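Local coordinates for protein tannase (Fusobacterium nucleatum subsp. nucleatum ATCC 25586, PDB 6YQ4) that hydrolyses gallotannins, plant polyphenols with galloyl groups, and probably protects this bacterial pathogen from their toxicity, at residues 51-55 with 56-60; 337-340 with 341-344; 236-239 with 240-244; 255-258 with 259-263; 420-423 with 424-427. All blocks are in the same frame, centred on the assembly; numbering follows the deposited sequence.

Interaction 1 (51-55 with 56-60); sequences IYIPE and EYFNN
With Phe58 CG set opposite its own carbonyl carbon (chi1 -57°) and Ile53 CG2 pointing away from its amide nitrogen, ring and methyl meet where strand 48-54, part of the large mixed sheet of this alpha/beta-hydrolase fold, runs into a 3-10 turn. Phe58 CE2 lies 3.6 Å from Ile53 CG2, the two side chains crossing at about a right angle. Tyr57 packs instead on Pro54, whose CB sits over one ring face, displaced toward the rim, while Pro54 CD comes 3.7 Å from Tyr57 CD2; the Ile53 CG2 methyl reaches the edge of the same ring. The turn is a compact example of 3-10 bonding: Tyr57 N donates to Pro54 O and Phe58 N to Glu55 O, each over 3.1 Å. Further out, Glu55 OE1 makes a salt bridge to Arg30, which also forms a cation-pi contact with Phe58, and Tyr57 OH bonds to Gly108 O. Ile53 also comes near Met153, a ligand residue of the bound magnesium ion. Glu55 O lies in the plane of the Phe58 ring, at its edge, 3.9 Å from Phe58 CD2.

Interaction 2 (337-340 with 341-344); sequences AVNL and DVYT
The flat amide of Asn339 carries a methyl on one face: Val342 CG2 stands almost squarely above it, 3.5 Å from Asn339 CG and equally close to ND2, and the two side chains cross at about a right angle. Asn339 OD1 also lies 3.7 Å from Asp341 CB. This is a helix start, with Asn339 in the N-cap position between the end of the hairpin strand 335-338 and the short helix 340-344. The CG of Asn339 points away from its backbone nitrogen (chi1 -176°), which folds the amide back over the first turn, where Val342 presents CG2. The Tyr343 ring, by contrast, leads away from this turn: Tyr343 CB touches Val338 CG1 at a loose 4.4 Å, whereas the ring beyond it meets Phe324 and its hydroxyl bonds to Ala442 O. Leu340 packs on Leu303 of helix 298-316, and Asp341 forms a salt bridge with Lys300 of the same helix, so that the turn is joined to it by both apolar and charged groups. Along the backbone, Tyr343 N donates to Asn339 O over 3.0 Å, and Thr344 N follows with Leu340 O at 3.1 Å. The Thr344 hydroxyl is folded back along the helix, with Met222 O as a further, weak partner; which acceptor takes its proton is not settled, OG1 lying 2.8 Å from Asp341 O and 3.1 Å from Leu340 O.

Interaction 3 (236-239 with 240-244); sequences RNTS and AQEYN
Two backbone amides converge on Ser239 O, both weakly: Glu242 N at 3.3 Å and Tyr243 N at 3.4 Å. Tyr243 N is also bound, at 2.9 Å, to Ala240 O, so the first turn of helix 240-244 is held by shared, partly i+3 bonding instead of one clean helical series. The Ser239 side chain adds a third weak link. Its OG, placed between the backbone nitrogen and the carbonyl carbon (chi1 76°), faces the following turn and gives a long bond of 3.4 Å to Glu242 OE2. The extended outer chain of Glu242 passes alongside, with CG 3.1 Å from Ser239 OG. Apolar contact comes from Thr238, which lays its CG2 methyl over one face of the Tyr243 ring in a CH-pi contact, 3.9 Å from the centroid, 27° off the ring normal and shifted toward the rim. The other branch, Thr238 OG1, accepts from the backbone N of Thr235. Tyr243 also meets the Phe234 ring, and its OH receives a weak bond from Arg119. A glycerol molecule lies close to the ring, which is near the probable Ser-His-Asp triad of Ser166, His476 and Asp444; Asn244 touches Ser166 itself. The short helix thus occupies the connection between strands 228-232 and 252-256, an antiparallel pair, beside the probable active site.

Interaction 4 (255-258 with 259-263); sequences GNLT and NDEIN
Thr258, still extended (psi 170°), follows strand 252-256 by two residues and stands directly before helix 259-279, and it faces Glu261 across the first turn. The pair forms a capping box. Glu261 N donates to Thr258 OG1 over 3.2 Å in a nearly straight bond (160°), which is possible because OG1 sits between the backbone nitrogen and the carbonyl carbon and so overhangs the helix start. In return the Glu261 side chain, extended beyond CG, runs back so that OE1 accepts from Thr258 N. The modelled separation of 2.5 Å is very short, and its exact value is doubtful, but the direction of the bond is clear. OE1 also lies beside Leu257, 3.5 Å from CD2, the two side chains crossing at about a right angle. On the residues flanking the box, Leu257 CB meets Ile262 CG1 at 4.0 Å. This apolar pairing of the residue before the cap with the fourth residue after the cap is a hydrophobic staple. Leu257 also touches Tyr229, Arg349 and Pro353, and both Leu257 and Ile262 touch Asn227, while Ile262 N donates to Thr258 O over 3.0 Å. Chemically, the box supplies acceptors to two amides at the helix start, and a carboxylate held at this end would be expected to interact favourably with the helix dipole and to be stabilised in its ionised form.

Interaction 5 (420-423 with 424-427); sequences MMNP and MYYI
Asn422 OD1 accepts from Met424 N over 3.1 Å, an Asx turn that opens the short 3-10 segment after helix 415-420. The main-chain oxygen of Asn422 takes Tyr425 N at 3.2 Å, so both acceptors of this residue serve the turn. Its side-chain donor is used outside: ND2 bonds to Glu213 OE2 and Asn211 OD1, and the same Glu213 oxygen takes Tyr425 OH, tying the residue pair to one carboxylate. Asn422 ND2 passes Tyr425 CE2 at 3.2 Å, with amide and ring planes 80° apart. Pro423, which has no amide hydrogen, offers its carbonyl to Tyr426 N at 2.9 Å and, weakly, to Ile427 N. Tyr426 OH bonds to Asp183 OD2, and Met420 O is met by Tyr184 OH. Among the apolar groups, Ile427 CD1 lies 4.2 Å from Pro423 CB, and both side chains pack on helix 167-177. The Tyr426 hydroxyl also borders Met420, its OH 3.3 Å from Met420 CA.

Read from the N terminus, the five contacts come in series as interactions 1, 3, 4, 2 and 5; none nests in or crosses another, since each closes a single turn of continuous chain. Interaction 1 ends strand 48-54 of the large sheet on the magnesium side. Interactions 3 and 4 follow each other along the chain, one starting the short helix between the paired strands 228-232 and 252-256, the other turning the second strand into helix 259-279. Interaction 2 makes a comparable strand-to-helix passage, its centre about 23 Å from that of interaction 4, whereas interaction 5 precedes strand 435-439 and leads back to the large sheet. Interactions 1 and 4, with centres about 57 Å apart, lie on opposite sides of the chain's centre.

Interaction 1 (51-55 with 56-60)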
loop_
_atom_site.group_PDB
_atom_site.type_symbol
_atom_site.label_atom_id
_atom_site.label_comp_id
_atom_site.label_asym_id
_atom_site.label_seq_id
_atom_site.Cartn_x
_atom_site.Cartn_y
_atom_site.Cartn_z
ATOM N N ILE A 51 13.845 15.314 6.095
ATOM C CA ILE A 51 13.402 15.335 7.484
ATOM C C ILE A 51 12.978 16.755 7.837
ATOM O O ILE A 51 13.744 17.703 7.641
ATOM C CB ILE A 51 14.502 14.841 8.433
ATOM C CG1 ILE A 51 14.806 13.368 8.165
ATOM C CG2 ILE A 51 14.092 15.073 9.879
ATOM C CD1 ILE A 51 15.866 12.820 9.102
ATOM N N TYR A 52 11.756 16.897 8.343
ATOM C CA TYR A 52 11.202 18.181 8.747
ATOM C C TYR A 52 10.885 18.155 10.236
ATOM O O TYR A 52 10.216 17.231 10.721
ATOM C CB TYR A 52 9.948 18.495 7.949
ATOM C CG TYR A 52 10.179 18.441 6.465
ATOM C CD1 TYR A 52 10.917 19.431 5.823
ATOM C CD2 TYR A 52 9.683 17.390 5.701
ATOM C CE1 TYR A 52 11.130 19.391 4.465
ATOM C CE2 TYR A 52 9.891 17.345 4.344
ATOM C CZ TYR A 52 10.610 18.351 3.731
ATOM O OH TYR A 52 10.822 18.299 2.380
ATOM N N ILE A 53 11.366 19.156 10.961
ATOM C CA ILE A 53 11.149 19.211 12.403
ATOM C C ILE A 53 10.526 20.553 12.779
ATOM O O ILE A 53 11.033 21.608 12.358
ATOM C CB ILE A 53 12.465 18.987 13.156
ATOM C CG1 ILE A 53 13.171 17.746 12.614
ATOM C CG2 ILE A 53 12.223 18.919 14.678
ATOM C CD1 ILE A 53 14.359 17.329 13.459
ATOM N N PRO A 54 9.442 20.570 13.560
ATOM C CA PRO A 54 8.861 21.854 13.978
ATOM C C PRO A 54 9.870 22.743 14.701
ATOM O O PRO A 54 10.737 22.273 15.444
ATOM C CB PRO A 54 7.710 21.439 14.895
ATOM C CG PRO A 54 7.320 20.075 14.400
ATOM C CD PRO A 54 8.624 19.424 14.000
ATOM N N GLU A 55 9.749 24.052 14.452
ATOM C CA GLU A 55 10.676 25.021 15.021
ATOM C C GLU A 55 10.568 25.083 16.539
ATOM O O GLU A 55 11.553 25.396 17.218
ATOM C CB GLU A 55 10.425 26.397 14.380
ATOM C CG GLU A 55 11.297 27.565 14.878
ATOM C CD GLU A 55 12.789 27.403 14.609
ATOM O OE1 GLU A 55 13.180 26.461 13.895
ATOM O OE2 GLU A 55 13.581 28.227 15.115
ATOM N N GLU A 56 9.386 24.783 17.086
ATOM C CA GLU A 56 9.205 24.739 18.536
ATOM C C GLU A 56 10.222 23.832 19.216
ATOM O O GLU A 56 10.634 24.103 20.348
ATOM C CB GLU A 56 7.788 24.253 18.874
ATOM C CG GLU A 56 6.690 25.289 18.677
ATOM C CD GLU A 56 6.260 25.459 17.219
ATOM O OE1 GLU A 56 5.312 26.239 16.987
ATOM O OE2 GLU A 56 6.854 24.820 16.318
ATOM N N TYR A 57 10.629 22.750 18.551
ATOM C CA TYR A 57 11.472 21.719 19.143
ATOM C C TYR A 57 12.938 22.124 19.235
ATOM O O TYR A 57 13.763 21.322 19.703
ATOM C CB TYR A 57 11.314 20.427 18.345
ATOM C CG TYR A 57 9.910 19.851 18.441
ATOM C CD1 TYR A 57 9.001 20.329 19.382
ATOM C CD2 TYR A 57 9.497 18.832 17.597
ATOM C CE1 TYR A 57 7.724 19.815 19.467
ATOM C CE2 TYR A 57 8.225 18.302 17.684
ATOM C CZ TYR A 57 7.343 18.799 18.617
ATOM O OH TYR A 57 6.077 18.268 18.691
ATOM N N PHE A 58 13.271 23.346 18.803
ATOM C CA PHE A 58 14.583 23.946 18.995
ATOM C C PHE A 58 14.543 25.127 19.956
ATOM O O PHE A 58 15.572 25.763 20.190
ATOM C CB PHE A 58 15.162 24.371 17.641
ATOM C CG PHE A 58 15.262 23.240 16.667
ATOM C CD1 PHE A 58 16.403 22.453 16.615
ATOM C CD2 PHE A 58 14.198 22.935 15.826
ATOM C CE1 PHE A 58 16.486 21.390 15.733
ATOM C CE2 PHE A 58 14.275 21.875 14.936
ATOM C CZ PHE A 58 15.426 21.110 14.886
ATOM N N ASN A 59 13.378 25.427 20.522
ATOM C CA ASN A 59 13.218 26.512 21.479
ATOM C C ASN A 59 12.570 26.023 22.770
ATOM O O ASN A 59 12.011 26.837 23.513
ATOM C CB ASN A 59 12.387 27.650 20.877
ATOM C CG ASN A 59 12.873 28.080 19.500
ATOM O OD1 ASN A 59 12.998 27.263 18.587
ATOM N ND2 ASN A 59 13.123 29.375 19.337
ATOM N N ASN A 60 12.607 24.711 23.038
ATOM C CA ASN A 60 12.112 24.140 24.296
ATOM C C ASN A 60 10.616 24.367 24.483
ATOM O O ASN A 60 10.133 24.597 25.599
ATOM C CB ASN A 60 12.893 24.678 25.490
ATOM C CG ASN A 60 14.123 23.863 25.766
ATOM O OD1 ASN A 60 14.078 22.898 26.527
ATOM N ND2 ASN A 60 15.232 24.227 25.126
#

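Interaction 2 (337-340 with 341-344)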
loop_
_atom_site.group_PDB
_atom_site.type_symbol
_atom_site.label_atom_id
_atom_site.label_comp_id
_atom_site.label_asym_id
_atom_site.label_seq_id
_atom_site.Cartn_x
_atom_site.Cartn_y
_atom_site.Cartn_z
ATOM N N ALA A 337 -29.028 -5.981 4.923
ATOM C CA ALA A 337 -28.439 -7.088 4.182
ATOM C C ALA A 337 -27.922 -6.547 2.858
ATOM O O ALA A 337 -28.499 -5.611 2.298
ATOM C CB ALA A 337 -29.447 -8.224 3.936
ATOM N N VAL A 338 -26.827 -7.140 2.375
ATOM C CA VAL A 338 -26.169 -6.752 1.119
ATOM C C VAL A 338 -25.924 -8.010 0.302
ATOM O O VAL A 338 -25.187 -8.899 0.742
ATOM C CB VAL A 338 -24.833 -6.024 1.353
ATOM C CG1 VAL A 338 -24.068 -5.865 0.036
ATOM C CG2 VAL A 338 -25.070 -4.684 1.990
ATOM N N ASN A 339 -26.513 -8.084 -0.886
ATOM C CA ASN A 339 -26.243 -9.209 -1.783
ATOM C C ASN A 339 -24.945 -8.897 -2.526
ATOM O O ASN A 339 -24.939 -8.196 -3.544
ATOM C CB ASN A 339 -27.413 -9.443 -2.728
ATOM C CG ASN A 339 -27.209 -10.665 -3.607
ATOM O OD1 ASN A 339 -26.072 -11.092 -3.832
ATOM N ND2 ASN A 339 -28.309 -11.235 -4.115
ATOM N N LEU A 340 -23.829 -9.434 -2.009
ATOM C CA LEU A 340 -22.508 -9.021 -2.487
ATOM C C LEU A 340 -22.336 -9.257 -3.987
ATOM O O LEU A 340 -21.733 -8.430 -4.682
ATOM C CB LEU A 340 -21.405 -9.741 -1.720
ATOM C CG LEU A 340 -20.021 -9.182 -2.070
ATOM C CD1 LEU A 340 -19.749 -7.818 -1.379
ATOM C CD2 LEU A 340 -18.911 -10.202 -1.786
ATOM N N ASP A 341 -22.858 -10.370 -4.504
ATOM C CA ASP A 341 -22.758 -10.637 -5.939
ATOM C C ASP A 341 -23.365 -9.497 -6.745
ATOM O O ASP A 341 -22.717 -8.934 -7.637
ATOM C CB ASP A 341 -23.456 -11.955 -6.284
ATOM C CG ASP A 341 -22.631 -13.180 -5.913
ATOM O OD1 ASP A 341 -21.453 -13.027 -5.482
ATOM O OD2 ASP A 341 -23.179 -14.299 -6.048
ATOM N N VAL A 342 -24.615 -9.138 -6.439
ATOM C CA VAL A 342 -25.269 -8.038 -7.141
ATOM C C VAL A 342 -24.451 -6.759 -7.003
ATOM O O VAL A 342 -24.301 -5.991 -7.967
ATOM C CB VAL A 342 -26.707 -7.852 -6.619
ATOM C CG1 VAL A 342 -27.402 -6.689 -7.347
ATOM C CG2 VAL A 342 -27.501 -9.147 -6.755
ATOM N N TYR A 343 -23.889 -6.525 -5.810
ATOM C CA TYR A 343 -23.173 -5.280 -5.551
ATOM C C TYR A 343 -21.964 -5.131 -6.470
ATOM O O TYR A 343 -21.642 -4.023 -6.909
ATOM C CB TYR A 343 -22.738 -5.214 -4.076
ATOM C CG TYR A 343 -21.920 -3.975 -3.741
ATOM C CD1 TYR A 343 -22.543 -2.750 -3.502
ATOM C CD2 TYR A 343 -20.525 -4.022 -3.697
ATOM C CE1 TYR A 343 -21.798 -1.615 -3.202
ATOM C CE2 TYR A 343 -19.769 -2.886 -3.410
ATOM C CZ TYR A 343 -20.413 -1.687 -3.165
ATOM O OH TYR A 343 -19.684 -0.558 -2.839
ATOM N N THR A 344 -21.274 -6.235 -6.758
ATOM C CA THR A 344 -20.039 -6.182 -7.528
ATOM C C THR A 344 -20.271 -6.109 -9.032
ATOM O O THR A 344 -19.318 -5.830 -9.771
ATOM C CB THR A 344 -19.168 -7.396 -7.194
ATOM O OG1 THR A 344 -19.976 -8.577 -7.226
ATOM C CG2 THR A 344 -18.592 -7.245 -5.806
#

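Interaction 3 (236-239 with 240-244)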
loop_
_atom_site.group_PDB
_atom_site.type_symbol
_atom_site.label_atom_id
_atom_site.label_comp_id
_atom_site.label_asym_id
_atom_site.label_seq_id
_atom_site.Cartn_x
_atom_site.Cartn_y
_atom_site.Cartn_z
ATOM N N ARG A 236 3.858 0.996 -19.077
ATOM C CA ARG A 236 5.080 0.656 -18.361
ATOM C C ARG A 236 5.644 1.867 -17.642
ATOM O O ARG A 236 6.213 1.739 -16.551
ATOM C CB ARG A 236 6.122 0.082 -19.334
ATOM C CG ARG A 236 7.518 -0.044 -18.721
ATOM C CD ARG A 236 8.514 -0.645 -19.690
ATOM N NE ARG A 236 9.773 -1.034 -19.043
ATOM C CZ ARG A 236 10.765 -0.190 -18.760
ATOM N NH1 ARG A 236 10.641 1.107 -19.030
ATOM N NH2 ARG A 236 11.884 -0.636 -18.196
ATOM N N ASN A 237 5.431 3.056 -18.210
ATOM C CA ASN A 237 6.153 4.259 -17.840
ATOM C C ASN A 237 5.290 5.279 -17.110
ATOM O O ASN A 237 5.704 6.436 -16.954
ATOM C CB ASN A 237 6.768 4.848 -19.098
ATOM C CG ASN A 237 7.627 3.829 -19.836
ATOM O OD1 ASN A 237 8.681 3.426 -19.339
ATOM N ND2 ASN A 237 7.155 3.371 -21.001
ATOM N N THR A 238 4.112 4.865 -16.650
ATOM C CA THR A 238 3.262 5.701 -15.815
ATOM C C THR A 238 3.976 6.052 -14.510
ATOM O O THR A 238 4.501 5.177 -13.817
ATOM C CB THR A 238 1.956 4.948 -15.543
ATOM O OG1 THR A 238 1.339 4.602 -16.793
ATOM C CG2 THR A 238 0.987 5.764 -14.674
ATOM N N SER A 239 4.009 7.335 -14.178
ATOM C CA SER A 239 4.691 7.759 -12.960
ATOM C C SER A 239 3.874 7.395 -11.715
ATOM O O SER A 239 2.681 7.081 -11.786
ATOM C CB SER A 239 4.940 9.263 -12.983
ATOM O OG SER A 239 3.733 9.942 -12.701
ATOM N N ALA A 240 4.552 7.448 -10.562
ATOM C CA ALA A 240 3.936 7.192 -9.258
ATOM C C ALA A 240 2.668 8.020 -9.034
ATOM O O ALA A 240 1.601 7.481 -8.708
ATOM C CB ALA A 240 4.955 7.486 -8.146
ATOM N N GLN A 241 2.787 9.342 -9.179
ATOM C CA GLN A 241 1.679 10.262 -8.939
ATOM C C GLN A 241 0.441 9.899 -9.762
ATOM O O GLN A 241 -0.686 9.972 -9.257
ATOM C CB GLN A 241 2.133 11.687 -9.238
ATOM C CG GLN A 241 3.580 12.026 -8.788
ATOM C CD GLN A 241 4.690 11.398 -9.656
ATOM O OE1 GLN A 241 5.484 10.581 -9.184
ATOM N NE2 GLN A 241 4.742 11.787 -10.923
ATOM N N GLU A 242 0.623 9.495 -11.025
ATOM C CA GLU A 242 -0.542 9.167 -11.838
ATOM C C GLU A 242 -1.192 7.858 -11.442
ATOM O O GLU A 242 -2.327 7.609 -11.854
ATOM C CB GLU A 242 -0.191 9.088 -13.321
ATOM C CG GLU A 242 0.794 10.123 -13.803
ATOM C CD GLU A 242 1.157 9.920 -15.260
ATOM O OE1 GLU A 242 0.380 9.255 -15.974
ATOM O OE2 GLU A 242 2.218 10.417 -15.692
ATOM N N TYR A 243 -0.506 6.994 -10.702
ATOM C CA TYR A 243 -1.176 5.793 -10.228
ATOM C C TYR A 243 -2.067 6.087 -9.027
ATOM O O TYR A 243 -3.099 5.426 -8.841
ATOM C CB TYR A 243 -0.157 4.755 -9.809
ATOM C CG TYR A 243 0.398 3.905 -10.896
ATOM C CD1 TYR A 243 -0.297 2.806 -11.339
ATOM C CD2 TYR A 243 1.649 4.169 -11.428
ATOM C CE1 TYR A 243 0.209 2.005 -12.310
ATOM C CE2 TYR A 243 2.166 3.382 -12.391
ATOM C CZ TYR A 243 1.447 2.300 -12.834
ATOM O OH TYR A 243 1.966 1.502 -13.801
ATOM N N ASN A 244 -1.658 7.059 -8.209
ATOM C CA ASN A 244 -2.183 7.344 -6.878
ATOM C C ASN A 244 -3.157 8.515 -6.839
ATOM O O ASN A 244 -4.038 8.544 -5.978
ATOM C CB ASN A 244 -1.021 7.636 -5.924
ATOM C CG ASN A 244 -0.243 6.384 -5.552
ATOM O OD1 ASN A 244 -0.531 5.284 -6.030
ATOM N ND2 ASN A 244 0.752 6.546 -4.710
#

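Interaction 4 (255-258 with 259-263)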
loop_
_atom_site.group_PDB
_atom_site.type_symbol
_atom_site.label_atom_id
_atom_site.label_comp_id
_atom_site.label_asym_id
_atom_site.label_seq_id
_atom_site.Cartn_x
_atom_site.Cartn_y
_atom_site.Cartn_z
ATOM N N GLY A 255 -14.266 -1.686 -23.323
ATOM C CA GLY A 255 -14.627 -2.712 -24.273
ATOM C C GLY A 255 -15.269 -3.870 -23.544
ATOM O O GLY A 255 -15.698 -3.732 -22.402
ATOM N N ASN A 256 -15.310 -5.017 -24.216
ATOM C CA ASN A 256 -15.910 -6.239 -23.703
ATOM C C ASN A 256 -14.880 -7.362 -23.678
ATOM O O ASN A 256 -14.134 -7.552 -24.642
ATOM C CB ASN A 256 -17.108 -6.650 -24.562
ATOM C CG ASN A 256 -18.207 -5.608 -24.559
ATOM O OD1 ASN A 256 -18.568 -5.064 -25.600
ATOM N ND2 ASN A 256 -18.753 -5.330 -23.382
ATOM N N LEU A 257 -14.858 -8.115 -22.582
ATOM C CA LEU A 257 -13.951 -9.250 -22.455
ATOM C C LEU A 257 -14.109 -10.229 -23.618
ATOM O O LEU A 257 -15.227 -10.591 -23.996
ATOM C CB LEU A 257 -14.203 -9.978 -21.132
ATOM C CG LEU A 257 -13.828 -9.350 -19.785
ATOM C CD1 LEU A 257 -13.910 -10.397 -18.632
ATOM C CD2 LEU A 257 -12.450 -8.724 -19.855
ATOM N N THR A 258 -12.984 -10.672 -24.170
ATOM C CA THR A 258 -13.037 -11.691 -25.201
ATOM C C THR A 258 -13.457 -13.025 -24.593
ATOM O O THR A 258 -13.518 -13.196 -23.371
ATOM C CB THR A 258 -11.686 -11.841 -25.886
ATOM O OG1 THR A 258 -10.738 -12.324 -24.928
ATOM C CG2 THR A 258 -11.233 -10.505 -26.422
ATOM N N ASN A 259 -13.742 -13.992 -25.469
ATOM C CA ASN A 259 -14.180 -15.294 -24.982
ATOM C C ASN A 259 -13.086 -15.992 -24.183
ATOM O O ASN A 259 -13.378 -16.663 -23.186
ATOM C CB ASN A 259 -14.639 -16.159 -26.142
ATOM C CG ASN A 259 -16.121 -16.051 -26.368
ATOM O OD1 ASN A 259 -16.885 -15.810 -25.428
ATOM N ND2 ASN A 259 -16.546 -16.243 -27.604
ATOM N N ASP A 260 -11.825 -15.842 -24.602
ATOM C CA ASP A 260 -10.728 -16.434 -23.846
ATOM C C ASP A 260 -10.568 -15.753 -22.505
ATOM O O ASP A 260 -10.273 -16.408 -21.495
ATOM C CB ASP A 260 -9.421 -16.347 -24.637
ATOM C CG ASP A 260 -9.216 -17.536 -25.546
ATOM O OD1 ASP A 260 -9.658 -18.653 -25.185
ATOM O OD2 ASP A 260 -8.603 -17.349 -26.622
ATOM N N GLU A 261 -10.746 -14.432 -22.476
ATOM C CA GLU A 261 -10.694 -13.718 -21.206
ATOM C C GLU A 261 -11.746 -14.241 -20.245
ATOM O O GLU A 261 -11.501 -14.318 -19.032
ATOM C CB GLU A 261 -10.890 -12.221 -21.419
ATOM C CG GLU A 261 -9.658 -11.506 -21.878
ATOM C CD GLU A 261 -9.959 -10.077 -22.298
ATOM O OE1 GLU A 261 -11.028 -9.843 -22.892
ATOM O OE2 GLU A 261 -9.121 -9.191 -22.054
ATOM N N ILE A 262 -12.924 -14.600 -20.763
ATOM C CA ILE A 262 -13.986 -15.093 -19.892
ATOM C C ILE A 262 -13.642 -16.481 -19.365
ATOM O O ILE A 262 -13.851 -16.775 -18.176
ATOM C CB ILE A 262 -15.333 -15.077 -20.634
ATOM C CG1 ILE A 262 -15.849 -13.642 -20.746
ATOM C CG2 ILE A 262 -16.352 -16.015 -19.952
ATOM C CD1 ILE A 262 -17.032 -13.524 -21.664
ATOM N N ASN A 263 -13.070 -17.346 -20.217
ATOM C CA ASN A 263 -12.665 -18.652 -19.705
ATOM C C ASN A 263 -11.563 -18.523 -18.650
ATOM O O ASN A 263 -11.569 -19.254 -17.648
ATOM C CB ASN A 263 -12.228 -19.588 -20.839
ATOM C CG ASN A 263 -11.938 -21.010 -20.334
ATOM O OD1 ASN A 263 -12.781 -21.631 -19.668
ATOM N ND2 ASN A 263 -10.754 -21.528 -20.652
#

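Interaction 5 (420-423 with 424-427)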
loop_
_atom_site.group_PDB
_atom_site.type_symbol
_atom_site.label_atom_id
_atom_site.label_comp_id
_atom_site.label_asym_id
_atom_site.label_seq_id
_atom_site.Cartn_x
_atom_site.Cartn_y
_atom_site.Cartn_z
ATOM N N MET A 420 9.246 -11.939 -0.148
ATOM C CA MET A 420 9.674 -10.692 0.482
ATOM C C MET A 420 8.780 -9.506 0.161
ATOM O O MET A 420 8.918 -8.465 0.825
ATOM C CB MET A 420 11.098 -10.348 0.075
ATOM C CG MET A 420 12.156 -11.074 0.889
ATOM S SD MET A 420 13.811 -10.554 0.375
ATOM C CE MET A 420 14.098 -11.789 -0.861
ATOM N N MET A 421 7.902 -9.610 -0.844
ATOM C CA MET A 421 7.001 -8.514 -1.176
ATOM C C MET A 421 5.628 -8.688 -0.558
ATOM O O MET A 421 4.782 -7.808 -0.741
ATOM C CB MET A 421 6.840 -8.352 -2.702
ATOM C CG MET A 421 8.109 -8.022 -3.457
ATOM S SD MET A 421 8.900 -6.547 -2.804
ATOM C CE MET A 421 7.545 -5.326 -2.776
ATOM N N ASN A 422 5.385 -9.796 0.148
ATOM C CA ASN A 422 4.035 -10.131 0.608
ATOM C C ASN A 422 3.914 -10.157 2.128
ATOM O O ASN A 422 4.411 -11.099 2.772
ATOM C CB ASN A 422 3.597 -11.474 0.037
ATOM C CG ASN A 422 2.128 -11.756 0.314
ATOM O OD1 ASN A 422 1.435 -10.935 0.922
ATOM N ND2 ASN A 422 1.644 -12.901 -0.142
ATOM N N PRO A 423 3.255 -9.174 2.743
ATOM C CA PRO A 423 3.120 -9.176 4.209
ATOM C C PRO A 423 2.486 -10.444 4.769
ATOM O O PRO A 423 2.747 -10.776 5.935
ATOM C CB PRO A 423 2.224 -7.960 4.489
ATOM C CG PRO A 423 2.240 -7.162 3.350
ATOM C CD PRO A 423 2.590 -8.016 2.141
ATOM N N MET A 424 1.695 -11.169 3.973
ATOM C CA MET A 424 1.032 -12.380 4.470
ATOM C C MET A 424 2.016 -13.386 5.061
ATOM O O MET A 424 1.721 -14.018 6.081
ATOM C CB MET A 424 0.222 -13.035 3.361
ATOM C CG MET A 424 -0.928 -12.180 2.876
ATOM S SD MET A 424 -2.085 -11.748 4.189
ATOM C CE MET A 424 -2.805 -13.353 4.445
ATOM N N TYR A 425 3.184 -13.564 4.446
ATOM C CA TYR A 425 4.105 -14.570 4.968
ATOM C C TYR A 425 4.849 -14.109 6.213
ATOM O O TYR A 425 5.662 -14.868 6.741
ATOM C CB TYR A 425 5.126 -14.987 3.903
ATOM C CG TYR A 425 4.519 -15.414 2.600
ATOM C CD1 TYR A 425 3.846 -16.623 2.486
ATOM C CD2 TYR A 425 4.607 -14.598 1.478
ATOM C CE1 TYR A 425 3.281 -17.019 1.278
ATOM C CE2 TYR A 425 4.041 -14.973 0.274
ATOM C CZ TYR A 425 3.380 -16.183 0.181
ATOM O OH TYR A 425 2.823 -16.548 -1.018
ATOM N N TYR A 426 4.611 -12.893 6.690
ATOM C CA TYR A 426 5.368 -12.368 7.817
ATOM C C TYR A 426 4.514 -12.045 9.038
ATOM O O TYR A 426 5.068 -11.836 10.116
ATOM C CB TYR A 426 6.146 -11.102 7.399
ATOM C CG TYR A 426 7.238 -11.339 6.361
ATOM C CD1 TYR A 426 8.525 -11.727 6.736
ATOM C CD2 TYR A 426 6.977 -11.177 5.006
ATOM C CE1 TYR A 426 9.518 -11.938 5.796
ATOM C CE2 TYR A 426 7.961 -11.394 4.059
ATOM C CZ TYR A 426 9.221 -11.777 4.452
ATOM O OH TYR A 426 10.173 -11.969 3.484
ATOM N N ILE A 427 3.203 -11.995 8.904
ATOM C CA ILE A 427 2.338 -11.573 9.993
ATOM C C ILE A 427 2.103 -12.755 10.917
ATOM O O ILE A 427 1.636 -13.807 10.479
ATOM C CB ILE A 427 1.011 -11.031 9.449
ATOM C CG1 ILE A 427 1.238 -9.735 8.664
ATOM C CG2 ILE A 427 0.029 -10.804 10.594
ATOM C CD1 ILE A 427 0.069 -9.330 7.819
#